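PDB 5H4E: beta 1-3 glucanase from Clostridium beijerinckii NCIMB 8052, which probably hydrolyses beta-1,3-glucans, as expected of the catalytic domain of a glycoside hydrolase family 64 enzyme. Local coordinates for residues A[227-230]-A[231-235]; A[253-257]-A[258-262]. One frame throughout, in Å; residues are numbered along the deposited sequence.

Contact 1 of 2, residues A[227-230]-A[231-235]; sequences DSYI and NDVYS
The carbonyls of D227, S228, Y229 and I230 accept the backbone N-H groups of N231, D232, V233 and Y234, four successive i to i+4 bonds along one helix. V233 N to Y229 O measures 2.9 Å, and the Y234 N-H meets I230 O almost straight, at 172°.

Y229 and V233 stand one turn apart and make the closest side-chain contact here. The CG2 methyl of V233 sits over one face of the tyrosine ring, 4.1 Å from its centroid and 28° off the ring normal. Its nearest ring atom is CE1 of Y229, with CG2 of V233 at 3.6 Å. This is a CH-pi contact, displaced toward the CE1 side of the ring. It depends on V233 holding CG2 anti to its carbonyl carbon and beside its own N, which turns that methyl back toward Y229. The same methyl lies 3.3 Å from Y229 O. The tyrosine hydroxyl is bonded to M312 N, and its ring also stacks with H310.

I230 and Y234 repeat the one-turn spacing more loosely. CG2 of I230 is 4.5 Å from CD1 of Y234. The Y234 hydroxyl bonds to G275 O.

On the exposed side, N231 and D232 fold back toward the preceding turn. N231 CG lies beside its own N (chi1 -74°), which brings ND2 of N231 to 3.2 Å from D227 O. The angle is too poor for a hydrogen bond. At the other end of the amide, OD1 of N231 accepts a bond from K276 NZ.

I230 and V233 both also rest on F307 of helix 294-309. The arrangement is that of an amphipathic alpha-helix, with Y229, I230, V233 and Y234 buried and S228, N231 and D232 exposed.

Contact 2 of 2, residues A[253-257]-A[258-262]; sequences GHVVG and NDFVF
V255 and F260 face each other as a non-hydrogen-bonded pair of an antiparallel hairpin, their side chains crossing at about a right angle. CG2 of V255 lies over one face of the phenylalanine ring, 3.8 Å from its centroid and 15° off the normal. V255 keeps this methyl beside its own N, with CG1 anti to N (chi1 171°). The CE2 edge of the F260 ring is turned to G253, whose C lies near the ring plane, 3.7 Å from F260 CE2.

G253 pairs with F262. The CA of G253 lies over the F262 ring, 3.6 Å from the centroid. The aromatic ring thus occupies the room beside a residue without a side chain.

H254, V256, D259 and V261 point to the other side. H254 CG sits between its backbone N and carbonyl carbon (chi1 59°), which turns the imidazole across toward V261 on the neighbouring strand. ND1 of H254 then donates to V261 O at 3.1 Å, with the acceptor in the ring plane. The backbone N of H254 donates to the same oxygen, from the opposite face of its carbonyl plane. CG2 of V256 covers one face of the imidazole and touches CG2 of V261 at 3.9 Å.

A type II' turn, V256 to D259, closes the hairpin, with G257 at positive phi.

The chemistry implies that V261 O is gripped twice by one histidine. Since ND1 of H254 acts as the donor, that nitrogen carries a proton, and the bond, with V256 CG2 over one face, limits the rotation of the ring.

How the contacts relate
The chain runs through contact 1 first, then contact 2, so the two are in series and neither nests nor crosses. Contact 1 closes no loop: it is successive turns of helix 227-236. The chain then passes through strand 242-246, and contact 2 closes the tight turn between strands 249-256 and 259-264, the central pair of a four-stranded antiparallel sheet. The centres of the two contacts lie about 13 Å apart. Y234, near the C-terminal end of the helix, joins them, its ring meeting F260 edge-to-face. Y234 O also packs against V255 CG2. The helix is thereby set against the turn end of the hairpin.

Contact 1 of 2, residues A[227-230]-A[231-235]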
loop_
_atom_site.group_PDB
_atom_site.type_symbol
_atom_site.label_atom_id
_atom_site.label_comp_id
_atom_site.label_asym_id
_atom_site.label_seq_id
_atom_site.Cartn_x
_atom_site.Cartn_y
_atom_site.Cartn_z
ATOM N N ASP A 227 2.001 -1.973 22.817
ATOM C CA ASP A 227 1.513 -1.157 23.934
ATOM C C ASP A 227 2.585 -0.722 24.942
ATOM O O ASP A 227 2.656 0.451 25.305
ATOM C CB ASP A 227 0.411 -1.905 24.683
ATOM C CG ASP A 227 -0.905 -1.917 23.928
ATOM O OD1 ASP A 227 -0.887 -1.735 22.692
ATOM O OD2 ASP A 227 -1.953 -2.091 24.583
ATOM N N SER A 228 3.386 -1.665 25.415
ATOM C CA SER A 228 4.393 -1.328 26.418
ATOM C C SER A 228 5.417 -0.337 25.857
ATOM O O SER A 228 5.846 0.586 26.561
ATOM C CB SER A 228 5.099 -2.575 26.925
ATOM O OG SER A 228 6.145 -2.189 27.810
ATOM N N TYR A 229 5.782 -0.518 24.588
ATOM C CA TYR A 229 6.763 0.356 23.933
ATOM C C TYR A 229 6.163 1.737 23.790
ATOM O O TYR A 229 6.810 2.735 24.106
ATOM C CB TYR A 229 7.183 -0.229 22.573
ATOM C CG TYR A 229 8.159 0.594 21.729
ATOM C CD1 TYR A 229 9.321 1.137 22.279
ATOM C CD2 TYR A 229 7.926 0.792 20.368
ATOM C CE1 TYR A 229 10.215 1.867 21.497
ATOM C CE2 TYR A 229 8.819 1.521 19.579
ATOM C CZ TYR A 229 9.964 2.054 20.154
ATOM O OH TYR A 229 10.857 2.788 19.392
ATOM N N ILE A 230 4.910 1.798 23.340
ATOM C CA ILE A 230 4.204 3.071 23.242
ATOM C C ILE A 230 4.182 3.784 24.593
ATOM O O ILE A 230 4.475 4.975 24.676
ATOM C CB ILE A 230 2.753 2.868 22.725
ATOM C CG1 ILE A 230 2.773 2.530 21.233
ATOM C CG2 ILE A 230 1.925 4.118 22.935
ATOM C CD1 ILE A 230 1.519 1.848 20.765
ATOM N N ASN A 231 3.852 3.036 25.642
ATOM C CA ASN A 231 3.835 3.562 27.005
ATOM C C ASN A 231 5.195 4.121 27.420
ATOM O O ASN A 231 5.266 5.240 27.938
ATOM C CB ASN A 231 3.389 2.479 27.998
ATOM C CG ASN A 231 1.887 2.192 27.919
ATOM O OD1 ASN A 231 1.106 3.066 27.567
ATOM N ND2 ASN A 231 1.489 0.968 28.262
ATOM N N ASP A 232 6.262 3.353 27.176
ATOM C CA ASP A 232 7.619 3.780 27.542
ATOM C C ASP A 232 7.973 5.074 26.841
ATOM O O ASP A 232 8.514 6.002 27.453
ATOM C CB ASP A 232 8.665 2.714 27.181
ATOM C CG ASP A 232 8.588 1.495 28.064
ATOM O OD1 ASP A 232 7.976 1.585 29.145
ATOM O OD2 ASP A 232 9.156 0.453 27.681
ATOM N N VAL A 233 7.665 5.123 25.545
ATOM C CA VAL A 233 8.002 6.268 24.712
ATOM C C VAL A 233 7.244 7.525 25.137
ATOM O O VAL A 233 7.838 8.603 25.270
ATOM C CB VAL A 233 7.731 5.960 23.207
ATOM C CG1 VAL A 233 7.727 7.242 22.377
ATOM C CG2 VAL A 233 8.769 4.976 22.684
ATOM N N TYR A 234 5.940 7.404 25.365
ATOM C CA TYR A 234 5.191 8.564 25.861
ATOM C C TYR A 234 5.635 9.020 27.269
ATOM O O TYR A 234 5.649 10.218 27.565
ATOM C CB TYR A 234 3.694 8.268 25.841
ATOM C CG TYR A 234 3.047 8.719 24.562
ATOM C CD1 TYR A 234 3.510 8.268 23.323
ATOM C CD2 TYR A 234 1.987 9.617 24.577
ATOM C CE1 TYR A 234 2.908 8.692 22.132
ATOM C CE2 TYR A 234 1.387 10.044 23.400
ATOM C CZ TYR A 234 1.847 9.580 22.186
ATOM O OH TYR A 234 1.241 10.014 21.030
ATOM N N SER A 235 6.017 8.068 28.111
ATOM C CA SER A 235 6.511 8.374 29.454
ATOM C C SER A 235 7.853 9.101 29.371
ATOM O O SER A 235 8.080 10.117 30.044
ATOM C CB SER A 235 6.633 7.084 30.271
ATOM O OG SER A 235 7.181 7.311 31.562
#

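Contact 2 of 2, residues A[253-257]-A[258-262]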
loop_
_atom_site.group_PDB
_atom_site.type_symbol
_atom_site.label_atom_id
_atom_site.label_comp_id
_atom_site.label_asym_id
_atom_site.label_seq_id
_atom_site.Cartn_x
_atom_site.Cartn_y
_atom_site.Cartn_z
ATOM N N GLY A 253 9.320 17.937 19.904
ATOM C CA GLY A 253 8.089 17.590 20.580
ATOM C C GLY A 253 8.275 17.067 21.984
ATOM O O GLY A 253 9.373 16.648 22.362
ATOM N N HIS A 254 7.191 17.102 22.756
ATOM C CA HIS A 254 7.162 16.540 24.099
ATOM C C HIS A 254 5.734 16.150 24.441
ATOM O O HIS A 254 4.784 16.687 23.877
ATOM C CB HIS A 254 7.732 17.524 25.141
ATOM C CG HIS A 254 6.999 18.833 25.221
ATOM N ND1 HIS A 254 6.331 19.381 24.150
ATOM C CD2 HIS A 254 6.862 19.714 26.239
ATOM C CE1 HIS A 254 5.797 20.536 24.508
ATOM N NE2 HIS A 254 6.110 20.763 25.770
ATOM N N VAL A 255 5.584 15.196 25.348
ATOM C CA VAL A 255 4.258 14.730 25.724
ATOM C C VAL A 255 3.740 15.606 26.854
ATOM O O VAL A 255 4.390 15.744 27.895
ATOM C CB VAL A 255 4.277 13.253 26.145
ATOM C CG1 VAL A 255 2.936 12.825 26.740
ATOM C CG2 VAL A 255 4.672 12.364 24.955
ATOM N N VAL A 256 2.590 16.233 26.620
ATOM C CA VAL A 256 1.909 17.036 27.624
ATOM C C VAL A 256 0.551 16.410 27.856
ATOM O O VAL A 256 -0.310 16.449 26.978
ATOM C CB VAL A 256 1.729 18.499 27.191
ATOM C CG1 VAL A 256 1.143 19.310 28.344
ATOM C CG2 VAL A 256 3.046 19.084 26.733
ATOM N N GLY A 257 0.368 15.803 29.020
ATOM C CA GLY A 257 -0.806 14.992 29.261
ATOM C C GLY A 257 -0.782 13.773 28.361
ATOM O O GLY A 257 0.104 12.926 28.481
ATOM N N ASN A 258 -1.749 13.685 27.450
ATOM C CA ASN A 258 -1.832 12.551 26.532
ATOM C C ASN A 258 -1.512 12.951 25.098
ATOM O O ASN A 258 -1.548 12.117 24.190
ATOM C CB ASN A 258 -3.226 11.916 26.591
ATOM C CG ASN A 258 -3.183 10.446 26.964
ATOM O OD1 ASN A 258 -2.273 9.995 27.670
ATOM N ND2 ASN A 258 -4.155 9.686 26.476
ATOM N N ASP A 259 -1.222 14.233 24.901
ATOM C CA ASP A 259 -0.878 14.768 23.593
ATOM C C ASP A 259 0.621 14.805 23.365
ATOM O O ASP A 259 1.387 15.005 24.308
ATOM C CB ASP A 259 -1.419 16.188 23.420
ATOM C CG ASP A 259 -2.923 16.257 23.503
ATOM O OD1 ASP A 259 -3.589 15.263 23.143
ATOM O OD2 ASP A 259 -3.432 17.315 23.919
ATOM N N PHE A 260 1.021 14.649 22.106
ATOM C CA PHE A 260 2.403 14.840 21.695
ATOM C C PHE A 260 2.446 16.172 20.979
ATOM O O PHE A 260 1.921 16.293 19.874
ATOM C CB PHE A 260 2.894 13.717 20.764
ATOM C CG PHE A 260 4.313 13.266 21.037
ATOM C CD1 PHE A 260 4.602 11.932 21.282
ATOM C CD2 PHE A 260 5.334 14.198 21.142
ATOM C CE1 PHE A 260 5.907 11.529 21.530
ATOM C CE2 PHE A 260 6.638 13.809 21.415
ATOM C CZ PHE A 260 6.926 12.477 21.613
ATOM N N VAL A 261 3.054 17.174 21.609
ATOM C CA VAL A 261 3.033 18.545 21.098
ATOM C C VAL A 261 4.375 19.006 20.527
ATOM O O VAL A 261 5.415 18.915 21.186
ATOM C CB VAL A 261 2.608 19.531 22.212
ATOM C CG1 VAL A 261 2.068 20.813 21.607
ATOM C CG2 VAL A 261 1.581 18.871 23.127
ATOM N N PHE A 262 4.341 19.517 19.302
ATOM C CA PHE A 262 5.551 19.915 18.602
ATOM C C PHE A 262 5.573 21.395 18.245
ATOM O O PHE A 262 4.536 22.057 18.134
ATOM C CB PHE A 262 5.731 19.103 17.306
ATOM C CG PHE A 262 6.007 17.633 17.526
ATOM C CD1 PHE A 262 4.990 16.774 17.915
ATOM C CD2 PHE A 262 7.280 17.110 17.312
ATOM C CE1 PHE A 262 5.231 15.430 18.097
ATOM C CE2 PHE A 262 7.532 15.762 17.502
ATOM C CZ PHE A 262 6.511 14.922 17.900
#